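Local atomic coordinates of ADP compounds hydrolase nudE (PDB entry 1VHZ), a protein that hydrolyses ADP-ribose, NADH and the dinucleotides Ap2A and Ap3A, using magnesium or another divalent cation. Residues A[49-54]-A[81-86]; A[56-61]-A[149-154]; A[88-93]-A[109-114]. All blocks are in the same frame, centred on the assembly; numbering follows the deposited sequence.

Contact 1: A[49-54]-A[81-86]; sequences REAVMI and KGLIDP
Arg49 reaches Ile84 and Asp85 because its CG stands anti to the backbone N (chi1 -172°) and the chain bends at chi2 (90°), bringing CD close to Ile84 O. The guanidinium is held at its edge by two acceptors near its plane. NE donates to Ile84 O at 3.0 Å from above the carbonyl plane, while NH1 forms a salt bridge with Asp85 OD1 at 3.0 Å on that oxygen's anti lone pair. Leu83 CD1 lies over one face, near the rim. An alanine in place of Arg49 would probably leave Asp85 OD1 without its charged mate and Ile84 O without one donor. A water links Ile84 O to Glu50 N.

The antiparallel strands pair through Val52 N to Gly82 O (2.8 Å) and Gly82 N to Val52 O (2.9 Å), and Ile84 N continues the ladder to Glu50 O. Gly82 opens the Nudix box; its lack of a side chain is consistent with a place near Glu97 and Glu101, metal ligands by similarity. Val52 CB meets Ile84 CG1, and Ile84 packs on to Val90 and Ala93 of helix 90-102. Met53 and Lys81 lie side by side against helix 169-184, and strand 125-136 runs parallel to strand 51-58.

Contact 2: A[56-61]-A[149-154]; sequences PIVDDH and QVRWPL
The His61 ring is flanked by Pro153, whose CA sits over one face, 4.0 Å from the ring centroid and 25° off the normal, a CH-pi contact displaced toward the rim. At the edge, near the ring plane, lie Trp152 N and, within the turn, Asp59 C. The corner atom CD2 comes within 3.4 Å of Pro153 N, and the two side chains cross obliquely, with the proline CB and CG near NE2. Arg151 NH2 lies 3.7 Å from Val58 CG1.

What turns the histidine this way is its own hairpin. Residues Val58 to His61 form a type I' turn joining strands 51-58 and 61-69, and aspartates at its two central positions tolerate the positive phi values needed. His61 ND1 donates to Asp59 O (2.8 Å, 173°) in the ring plane, which fixes the rotation of the imidazole. At the next residue of the turn, Leu154 N gives Asp60 O an almost straight bond of 3.0 Å. Leu154 CD1 touches Ile57 CG2, an apolar contact, and lies 4.1 Å from Asp60 OD2.

Strand 149-153 runs antiparallel to strand 61-69, and His61 with Pro153 is a non-hydrogen-bonded pair, a position where an imino acid costs no bond to the neighbour. The chemistry is mixed: one backbone bond and a CH-pi contact tie the strand's end to the turn, while Asp59 and Arg151, oppositely charged but not touching, may add a mild attraction at this surface.

Contact 3: A[88-93]-A[109-114]; sequences ESVYEA and LTFLKK
Tyr91 and Val90, on the first turn of the Nudix box helix 90-102, pack against Leu109 and Phe111 of strand 104-116. A capping box starts that helix.

The capping bonds are reciprocal. Ser89 suits the N-cap because its short side chain carries a hydroxyl that can accept from a first-turn N-H, which has no acceptor within the helix: OG takes the bond from Glu92 N (3.2 Å). In return Ser89 N donates to Glu92 OE1 (2.9 Å), where the carboxylate is met on its anti side and from out of its plane. Glu88, just before, uses its carboxylate for Arg96 NE and Asp85 N, tying the helix start to the loop ahead of it. Among the polar links of the strand, Lys113 NZ hydrogen-bonds Leu161 O of the second subunit.

Apolar packing carries the contact itself, with no hydrogen bond between the segments. Val90 CG2 lies 4.2 Å from Phe111 CG and also rests over one face of the Tyr91 ring, toward its rim, so one methyl touches both aromatic residues. Phe111 CG is anti to its backbone N (chi1 166°), which sets it near the valine. Tyr91 and Phe111 cross at about a right angle, and the tyrosine OH ends 3.6 Å from Phe111 CB. Leu109 slides past Tyr91 in the opposite direction, its CB 3.9 Å from Tyr91 CD1 and its CD1 against Tyr91 O. The length of Tyr91 suits its place because the side chain can span from the helix to the strand backbone.

The ring edge of Tyr91 also lies by that backbone, CE1 3.4 Å from Leu109 O.

Contacts 1 and 3 are close partners, with centres about 9 Å apart: Ile84 CD1 meets Val90 CG1 at 3.6 Å, and Ala93 CB packs on Ile84 and Val52, so the strand and helix ends of the Nudix box share one apolar seam. Contact 2 lies about 22 Å from contact 1 and about 20 Å from contact 3, between centres, although strand 51-58 serves both contacts 1 and 2. The metal site inferred by similarity is nearest contact 1, where Gly82 is about 4 Å from the Glu97 side chain; in contact 3 the Leu109 side chain is about 9 Å from that of Glu97. Contact 2 sits away from these sites. None of the three contacts includes the ADP-ribose pocket residues, among them Glu42 and Ser120.

Contact 1: A[49-54]-A[81-86]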
loop_
_atom_site.group_PDB
_atom_site.type_symbol
_atom_site.label_atom_id
_atom_site.label_comp_id
_atom_site.label_asym_id
_atom_site.label_seq_id
_atom_site.Cartn_x
_atom_site.Cartn_y
_atom_site.Cartn_z
ATOM N N ARG A 49 10.876 -12.253 4.087
ATOM C CA ARG A 49 9.605 -12.964 4.253
ATOM C C ARG A 49 8.537 -12.230 3.432
ATOM O O ARG A 49 8.331 -11.026 3.603
ATOM C CB ARG A 49 9.204 -13.062 5.719
ATOM C CG ARG A 49 8.003 -13.944 5.999
ATOM C CD ARG A 49 8.358 -15.389 6.257
ATOM N NE ARG A 49 7.266 -16.223 6.681
ATOM C CZ ARG A 49 6.659 -16.301 7.852
ATOM N NH1 ARG A 49 5.647 -17.154 8.057
ATOM N NH2 ARG A 49 7.035 -15.539 8.865
ATOM N N GLU A 50 7.939 -12.904 2.454
ATOM C CA GLU A 50 6.942 -12.248 1.625
ATOM C C GLU A 50 5.523 -12.660 1.989
ATOM O O GLU A 50 5.281 -13.632 2.694
ATOM C CB GLU A 50 7.197 -12.455 0.141
ATOM C CG GLU A 50 8.600 -12.043 -0.293
ATOM C CD GLU A 50 8.864 -12.256 -1.769
ATOM O OE1 GLU A 50 8.022 -12.846 -2.473
ATOM O OE2 GLU A 50 9.931 -11.811 -2.246
ATOM N N ALA A 51 4.592 -11.832 1.511
ATOM C CA ALA A 51 3.184 -12.031 1.712
ATOM C C ALA A 51 2.495 -12.451 0.420
ATOM O O ALA A 51 3.018 -12.302 -0.689
ATOM C CB ALA A 51 2.526 -10.751 2.257
ATOM N N VAL A 52 1.287 -12.986 0.593
ATOM C CA VAL A 52 0.464 -13.428 -0.515
ATOM C C VAL A 52 -0.979 -12.959 -0.289
ATOM O O VAL A 52 -1.454 -12.859 0.845
ATOM C CB VAL A 52 0.496 -14.953 -0.712
ATOM C CG1 VAL A 52 -0.146 -15.694 0.450
ATOM C CG2 VAL A 52 -0.203 -15.364 -2.012
ATOM N N MET A 53 -1.618 -12.516 -1.348
ATOM C CA MET A 53 -3.019 -12.070 -1.266
ATOM C C MET A 53 -3.757 -12.897 -2.326
ATOM O O MET A 53 -3.262 -13.031 -3.446
ATOM C CB MET A 53 -3.192 -10.575 -1.454
ATOM C CG MET A 53 -4.512 -10.158 -2.110
ATOM S SD MET A 53 -4.725 -8.353 -2.243
ATOM C CE MET A 53 -3.004 -7.882 -2.375
ATOM N N ILE A 54 -4.868 -13.501 -1.946
ATOM C CA ILE A 54 -5.604 -14.355 -2.866
ATOM C C ILE A 54 -6.970 -13.803 -3.228
ATOM O O ILE A 54 -7.743 -13.362 -2.385
ATOM C CB ILE A 54 -5.827 -15.769 -2.276
ATOM C CG1 ILE A 54 -4.534 -16.312 -1.691
ATOM C CG2 ILE A 54 -6.368 -16.715 -3.341
ATOM C CD1 ILE A 54 -4.309 -15.939 -0.245
ATOM N N LYS A 81 -5.384 -12.564 2.860
ATOM C CA LYS A 81 -3.965 -12.286 2.839
ATOM C C LYS A 81 -3.241 -13.091 3.917
ATOM O O LYS A 81 -3.807 -13.313 4.994
ATOM C CB LYS A 81 -3.739 -10.784 3.221
ATOM C CG LYS A 81 -4.283 -9.796 2.229
ATOM C CD LYS A 81 -4.359 -8.359 2.679
ATOM C CE LYS A 81 -5.222 -7.512 1.747
ATOM N NZ LYS A 81 -6.691 -7.528 2.059
ATOM N N GLY A 82 -1.982 -13.403 3.672
ATOM C CA GLY A 82 -1.174 -14.132 4.648
ATOM C C GLY A 82 0.300 -14.076 4.240
ATOM O O GLY A 82 0.688 -13.448 3.260
ATOM N N LEU A 83 1.131 -14.770 4.998
ATOM C CA LEU A 83 2.544 -14.833 4.739
ATOM C C LEU A 83 2.937 -16.123 4.026
ATOM O O LEU A 83 2.310 -17.161 4.178
ATOM C CB LEU A 83 3.313 -14.748 6.073
ATOM C CG LEU A 83 3.118 -13.443 6.842
ATOM C CD1 LEU A 83 3.855 -13.504 8.183
ATOM C CD2 LEU A 83 3.611 -12.268 6.014
ATOM N N ILE A 84 3.982 -16.011 3.212
ATOM C CA ILE A 84 4.515 -17.198 2.524
ATOM C C ILE A 84 5.489 -17.865 3.496
ATOM O O ILE A 84 6.420 -17.176 3.931
ATOM C CB ILE A 84 5.268 -16.771 1.249
ATOM C CG1 ILE A 84 4.267 -16.106 0.289
ATOM C CG2 ILE A 84 5.990 -17.970 0.649
ATOM C CD1 ILE A 84 4.823 -15.742 -1.074
ATOM N N ASP A 85 5.290 -19.110 3.876
ATOM C CA ASP A 85 6.243 -19.736 4.814
ATOM C C ASP A 85 7.517 -20.095 4.054
ATOM O O ASP A 85 7.456 -20.412 2.867
ATOM C CB ASP A 85 5.623 -20.956 5.487
ATOM C CG ASP A 85 4.400 -20.642 6.331
ATOM O OD1 ASP A 85 4.303 -19.537 6.897
ATOM O OD2 ASP A 85 3.498 -21.497 6.465
ATOM N N PRO A 86 8.668 -20.009 4.704
ATOM C CA PRO A 86 9.940 -20.349 4.082
ATOM C C PRO A 86 9.875 -21.712 3.408
ATOM O O PRO A 86 9.362 -22.682 3.967
ATOM C CB PRO A 86 10.947 -20.336 5.214
ATOM C CG PRO A 86 10.308 -19.645 6.357
ATOM C CD PRO A 86 8.816 -19.646 6.132
HETATM O O HOH W 1 8.541 -15.597 2.569
#

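Contact 2: A[56-61]-A[149-154]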
loop_
_atom_site.group_PDB
_atom_site.type_symbol
_atom_site.label_atom_id
_atom_site.label_comp_id
_atom_site.label_asym_id
_atom_site.label_seq_id
_atom_site.Cartn_x
_atom_site.Cartn_y
_atom_site.Cartn_z
ATOM N N PRO A 56 -10.098 -15.177 -4.960
ATOM C CA PRO A 56 -10.888 -16.304 -5.398
ATOM C C PRO A 56 -12.102 -15.881 -6.210
ATOM O O PRO A 56 -12.802 -14.919 -5.883
ATOM C CB PRO A 56 -11.328 -17.001 -4.124
ATOM C CG PRO A 56 -10.767 -16.218 -2.993
ATOM C CD PRO A 56 -10.406 -14.862 -3.535
ATOM N N ILE A 57 -12.303 -16.562 -7.325
ATOM C CA ILE A 57 -13.438 -16.334 -8.214
ATOM C C ILE A 57 -14.211 -17.651 -8.349
ATOM O O ILE A 57 -13.564 -18.668 -8.650
ATOM C CB ILE A 57 -12.982 -15.912 -9.627
ATOM C CG1 ILE A 57 -12.182 -14.620 -9.566
ATOM C CG2 ILE A 57 -14.185 -15.797 -10.564
ATOM C CD1 ILE A 57 -11.533 -14.144 -10.826
ATOM N N VAL A 58 -15.488 -17.666 -8.029
ATOM C CA VAL A 58 -16.336 -18.844 -8.159
ATOM C C VAL A 58 -17.714 -18.406 -8.666
ATOM O O VAL A 58 -18.228 -17.373 -8.251
ATOM C CB VAL A 58 -16.450 -19.688 -6.898
ATOM C CG1 VAL A 58 -16.684 -18.845 -5.663
ATOM C CG2 VAL A 58 -17.585 -20.731 -7.007
ATOM N N ASP A 59 -18.244 -19.084 -9.683
ATOM C CA ASP A 59 -19.551 -18.755 -10.243
ATOM C C ASP A 59 -19.733 -17.259 -10.470
ATOM O O ASP A 59 -20.667 -16.614 -9.969
ATOM C CB ASP A 59 -20.673 -19.271 -9.326
ATOM C CG ASP A 59 -20.654 -20.776 -9.148
ATOM O OD1 ASP A 59 -20.362 -21.503 -10.123
ATOM O OD2 ASP A 59 -20.942 -21.249 -8.020
ATOM N N ASP A 60 -18.821 -16.649 -11.207
ATOM C CA ASP A 60 -18.845 -15.245 -11.530
ATOM C C ASP A 60 -18.895 -14.278 -10.368
ATOM O O ASP A 60 -19.373 -13.144 -10.494
ATOM C CB ASP A 60 -20.008 -14.976 -12.518
ATOM C CG ASP A 60 -19.501 -15.352 -13.914
ATOM O OD1 ASP A 60 -19.667 -16.536 -14.270
ATOM O OD2 ASP A 60 -18.917 -14.472 -14.578
ATOM N N HIS A 61 -18.404 -14.675 -9.201
ATOM C CA HIS A 61 -18.358 -13.827 -8.043
ATOM C C HIS A 61 -16.935 -13.877 -7.443
ATOM O O HIS A 61 -16.195 -14.836 -7.581
ATOM C CB HIS A 61 -19.333 -14.230 -6.922
ATOM C CG HIS A 61 -20.774 -13.921 -7.212
ATOM N ND1 HIS A 61 -21.486 -14.558 -8.212
ATOM C CD2 HIS A 61 -21.642 -13.047 -6.640
ATOM C CE1 HIS A 61 -22.715 -14.075 -8.254
ATOM N NE2 HIS A 61 -22.840 -13.171 -7.296
ATOM N N GLN A 149 -17.533 -14.464 4.937
ATOM C CA GLN A 149 -17.330 -14.400 3.512
ATOM C C GLN A 149 -18.387 -13.548 2.831
ATOM O O GLN A 149 -19.528 -13.441 3.290
ATOM C CB GLN A 149 -17.367 -15.825 2.903
ATOM C CG GLN A 149 -16.126 -16.620 3.244
ATOM C CD GLN A 149 -16.170 -18.065 2.829
ATOM O OE1 GLN A 149 -16.598 -18.381 1.725
ATOM N NE2 GLN A 149 -15.695 -18.953 3.708
ATOM N N VAL A 150 -17.973 -12.831 1.790
ATOM C CA VAL A 150 -18.886 -11.992 1.018
ATOM C C VAL A 150 -18.722 -12.298 -0.477
ATOM O O VAL A 150 -17.609 -12.189 -1.018
ATOM C CB VAL A 150 -18.677 -10.492 1.239
ATOM C CG1 VAL A 150 -19.696 -9.683 0.414
ATOM C CG2 VAL A 150 -18.802 -10.097 2.703
ATOM N N ARG A 151 -19.786 -12.747 -1.114
ATOM C CA ARG A 151 -19.765 -13.028 -2.548
ATOM C C ARG A 151 -20.089 -11.723 -3.289
ATOM O O ARG A 151 -21.082 -11.069 -2.968
ATOM C CB ARG A 151 -20.758 -14.142 -2.898
ATOM C CG ARG A 151 -20.113 -15.511 -2.657
ATOM C CD ARG A 151 -21.156 -16.605 -2.480
ATOM N NE ARG A 151 -20.673 -17.861 -3.059
ATOM C CZ ARG A 151 -19.648 -18.576 -2.619
ATOM N NH1 ARG A 151 -18.944 -18.196 -1.559
ATOM N NH2 ARG A 151 -19.318 -19.691 -3.257
ATOM N N TRP A 152 -19.211 -11.313 -4.179
ATOM C CA TRP A 152 -19.353 -10.065 -4.913
ATOM C C TRP A 152 -19.254 -10.315 -6.412
ATOM O O TRP A 152 -18.239 -10.824 -6.884
ATOM C CB TRP A 152 -18.234 -9.104 -4.470
ATOM C CG TRP A 152 -18.564 -7.672 -4.764
ATOM C CD1 TRP A 152 -18.516 -7.034 -5.978
ATOM C CD2 TRP A 152 -18.975 -6.696 -3.800
ATOM N NE1 TRP A 152 -18.881 -5.716 -5.831
ATOM C CE2 TRP A 152 -19.161 -5.486 -4.496
ATOM C CE3 TRP A 152 -19.194 -6.734 -2.418
ATOM C CZ2 TRP A 152 -19.578 -4.320 -3.847
ATOM C CZ3 TRP A 152 -19.609 -5.578 -1.761
ATOM C CH2 TRP A 152 -19.799 -4.385 -2.502
ATOM N N PRO A 153 -20.304 -9.958 -7.139
ATOM C CA PRO A 153 -20.360 -10.203 -8.558
ATOM C C PRO A 153 -19.275 -9.482 -9.332
ATOM O O PRO A 153 -19.075 -8.282 -9.161
ATOM C CB PRO A 153 -21.743 -9.761 -8.986
ATOM C CG PRO A 153 -22.444 -9.239 -7.802
ATOM C CD PRO A 153 -21.541 -9.349 -6.609
ATOM N N LEU A 154 -18.647 -10.206 -10.260
ATOM C CA LEU A 154 -17.601 -9.648 -11.103
ATOM C C LEU A 154 -18.121 -8.472 -11.917
ATOM O O LEU A 154 -17.435 -7.464 -12.104
ATOM C CB LEU A 154 -17.107 -10.706 -12.119
ATOM C CG LEU A 154 -16.234 -11.832 -11.570
ATOM C CD1 LEU A 154 -15.736 -12.719 -12.715
ATOM C CD2 LEU A 154 -15.063 -11.277 -10.784
#

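Contact 3: A[88-93]-A[109-114]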
loop_
_atom_site.group_PDB
_atom_site.type_symbol
_atom_site.label_atom_id
_atom_site.label_comp_id
_atom_site.label_asym_id
_atom_site.label_seq_id
_atom_site.Cartn_x
_atom_site.Cartn_y
_atom_site.Cartn_z
ATOM N N GLU A 88 8.014 -22.380 0.743
ATOM C CA GLU A 88 6.797 -22.428 -0.041
ATOM C C GLU A 88 6.848 -21.532 -1.269
ATOM O O GLU A 88 7.405 -20.441 -1.198
ATOM C CB GLU A 88 5.616 -21.877 0.799
ATOM C CG GLU A 88 4.806 -22.806 1.626
ATOM C CD GLU A 88 3.583 -22.251 2.320
ATOM O OE1 GLU A 88 3.463 -21.045 2.652
ATOM O OE2 GLU A 88 2.672 -23.070 2.616
ATOM N N SER A 89 6.265 -21.983 -2.375
ATOM C CA SER A 89 6.179 -21.113 -3.552
ATOM C C SER A 89 4.929 -20.226 -3.354
ATOM O O SER A 89 4.140 -20.488 -2.437
ATOM C CB SER A 89 5.952 -21.943 -4.816
ATOM O OG SER A 89 4.639 -22.478 -4.817
ATOM N N VAL A 90 4.680 -19.252 -4.216
ATOM C CA VAL A 90 3.494 -18.433 -4.069
ATOM C C VAL A 90 2.209 -19.247 -4.248
ATOM O O VAL A 90 1.208 -18.910 -3.622
ATOM C CB VAL A 90 3.393 -17.253 -5.065
ATOM C CG1 VAL A 90 4.276 -16.119 -4.601
ATOM C CG2 VAL A 90 3.757 -17.724 -6.474
ATOM N N TYR A 91 2.207 -20.227 -5.129
ATOM C CA TYR A 91 1.018 -21.037 -5.372
ATOM C C TYR A 91 0.671 -21.842 -4.125
ATOM O O TYR A 91 -0.461 -21.847 -3.676
ATOM C CB TYR A 91 1.249 -21.971 -6.574
ATOM C CG TYR A 91 1.653 -21.193 -7.819
ATOM C CD1 TYR A 91 0.690 -20.560 -8.576
ATOM C CD2 TYR A 91 2.985 -21.052 -8.195
ATOM C CE1 TYR A 91 1.007 -19.852 -9.713
ATOM C CE2 TYR A 91 3.323 -20.334 -9.319
ATOM C CZ TYR A 91 2.338 -19.741 -10.079
ATOM O OH TYR A 91 2.655 -18.988 -11.184
ATOM N N GLU A 92 1.695 -22.402 -3.493
ATOM C CA GLU A 92 1.538 -23.217 -2.303
ATOM C C GLU A 92 1.024 -22.394 -1.141
ATOM O O GLU A 92 0.110 -22.803 -0.420
ATOM C CB GLU A 92 2.881 -23.900 -1.967
ATOM C CG GLU A 92 3.222 -25.084 -2.870
ATOM C CD GLU A 92 4.697 -25.462 -2.865
ATOM O OE1 GLU A 92 5.554 -24.752 -2.290
ATOM O OE2 GLU A 92 5.060 -26.495 -3.472
ATOM N N ALA A 93 1.611 -21.212 -0.931
ATOM C CA ALA A 93 1.144 -20.361 0.170
ATOM C C ALA A 93 -0.298 -19.940 -0.102
ATOM O O ALA A 93 -1.129 -19.962 0.809
ATOM C CB ALA A 93 2.041 -19.151 0.332
ATOM N N LEU A 109 -4.442 -21.662 -9.925
ATOM C CA LEU A 109 -3.859 -20.500 -9.271
ATOM C C LEU A 109 -2.957 -19.726 -10.210
ATOM O O LEU A 109 -2.117 -20.306 -10.898
ATOM C CB LEU A 109 -3.109 -20.932 -8.010
ATOM C CG LEU A 109 -3.983 -21.496 -6.886
ATOM C CD1 LEU A 109 -3.182 -22.351 -5.919
ATOM C CD2 LEU A 109 -4.683 -20.365 -6.141
ATOM N N THR A 110 -3.205 -18.404 -10.332
ATOM C CA THR A 110 -2.376 -17.606 -11.219
ATOM C C THR A 110 -1.754 -16.411 -10.519
ATOM O O THR A 110 -2.365 -15.651 -9.775
ATOM C CB THR A 110 -2.849 -17.355 -12.627
ATOM O OG1 THR A 110 -2.786 -16.005 -13.100
ATOM C CG2 THR A 110 -4.153 -17.966 -13.011
ATOM N N PHE A 111 -0.434 -16.366 -10.658
ATOM C CA PHE A 111 0.385 -15.306 -10.045
ATOM C C PHE A 111 0.394 -14.123 -11.011
ATOM O O PHE A 111 0.888 -14.151 -12.129
ATOM C CB PHE A 111 1.751 -15.843 -9.674
ATOM C CG PHE A 111 2.765 -14.795 -9.344
ATOM C CD1 PHE A 111 3.966 -14.748 -10.040
ATOM C CD2 PHE A 111 2.494 -13.829 -8.373
ATOM C CE1 PHE A 111 4.904 -13.768 -9.748
ATOM C CE2 PHE A 111 3.438 -12.848 -8.099
ATOM C CZ PHE A 111 4.633 -12.811 -8.788
ATOM N N LEU A 112 -0.253 -13.054 -10.578
ATOM C CA LEU A 112 -0.457 -11.864 -11.387
ATOM C C LEU A 112 0.498 -10.726 -11.199
ATOM O O LEU A 112 0.810 -9.985 -12.130
ATOM C CB LEU A 112 -1.863 -11.365 -10.952
ATOM C CG LEU A 112 -2.801 -10.795 -11.987
ATOM C CD1 LEU A 112 -2.873 -11.670 -13.226
ATOM C CD2 LEU A 112 -4.204 -10.635 -11.375
ATOM N N LYS A 113 0.932 -10.498 -9.949
ATOM C CA LYS A 113 1.808 -9.349 -9.738
ATOM C C LYS A 113 2.446 -9.416 -8.359
ATOM O O LYS A 113 1.864 -9.980 -7.416
ATOM C CB LYS A 113 0.938 -8.070 -9.801
ATOM C CG LYS A 113 1.695 -6.776 -10.161
ATOM C CD LYS A 113 1.888 -6.734 -11.664
ATOM C CE LYS A 113 2.990 -5.817 -12.128
ATOM N NZ LYS A 113 3.024 -5.806 -13.632
ATOM N N LYS A 114 3.599 -8.756 -8.287
ATOM C CA LYS A 114 4.305 -8.664 -7.003
ATOM C C LYS A 114 4.423 -7.184 -6.667
ATOM O O LYS A 114 4.903 -6.380 -7.467
ATOM C CB LYS A 114 5.656 -9.346 -7.055
ATOM C CG LYS A 114 6.494 -9.139 -5.797
ATOM C CD LYS A 114 7.910 -9.642 -6.070
ATOM C CE LYS A 114 8.136 -11.011 -5.497
ATOM N NZ LYS A 114 9.352 -11.665 -6.052
#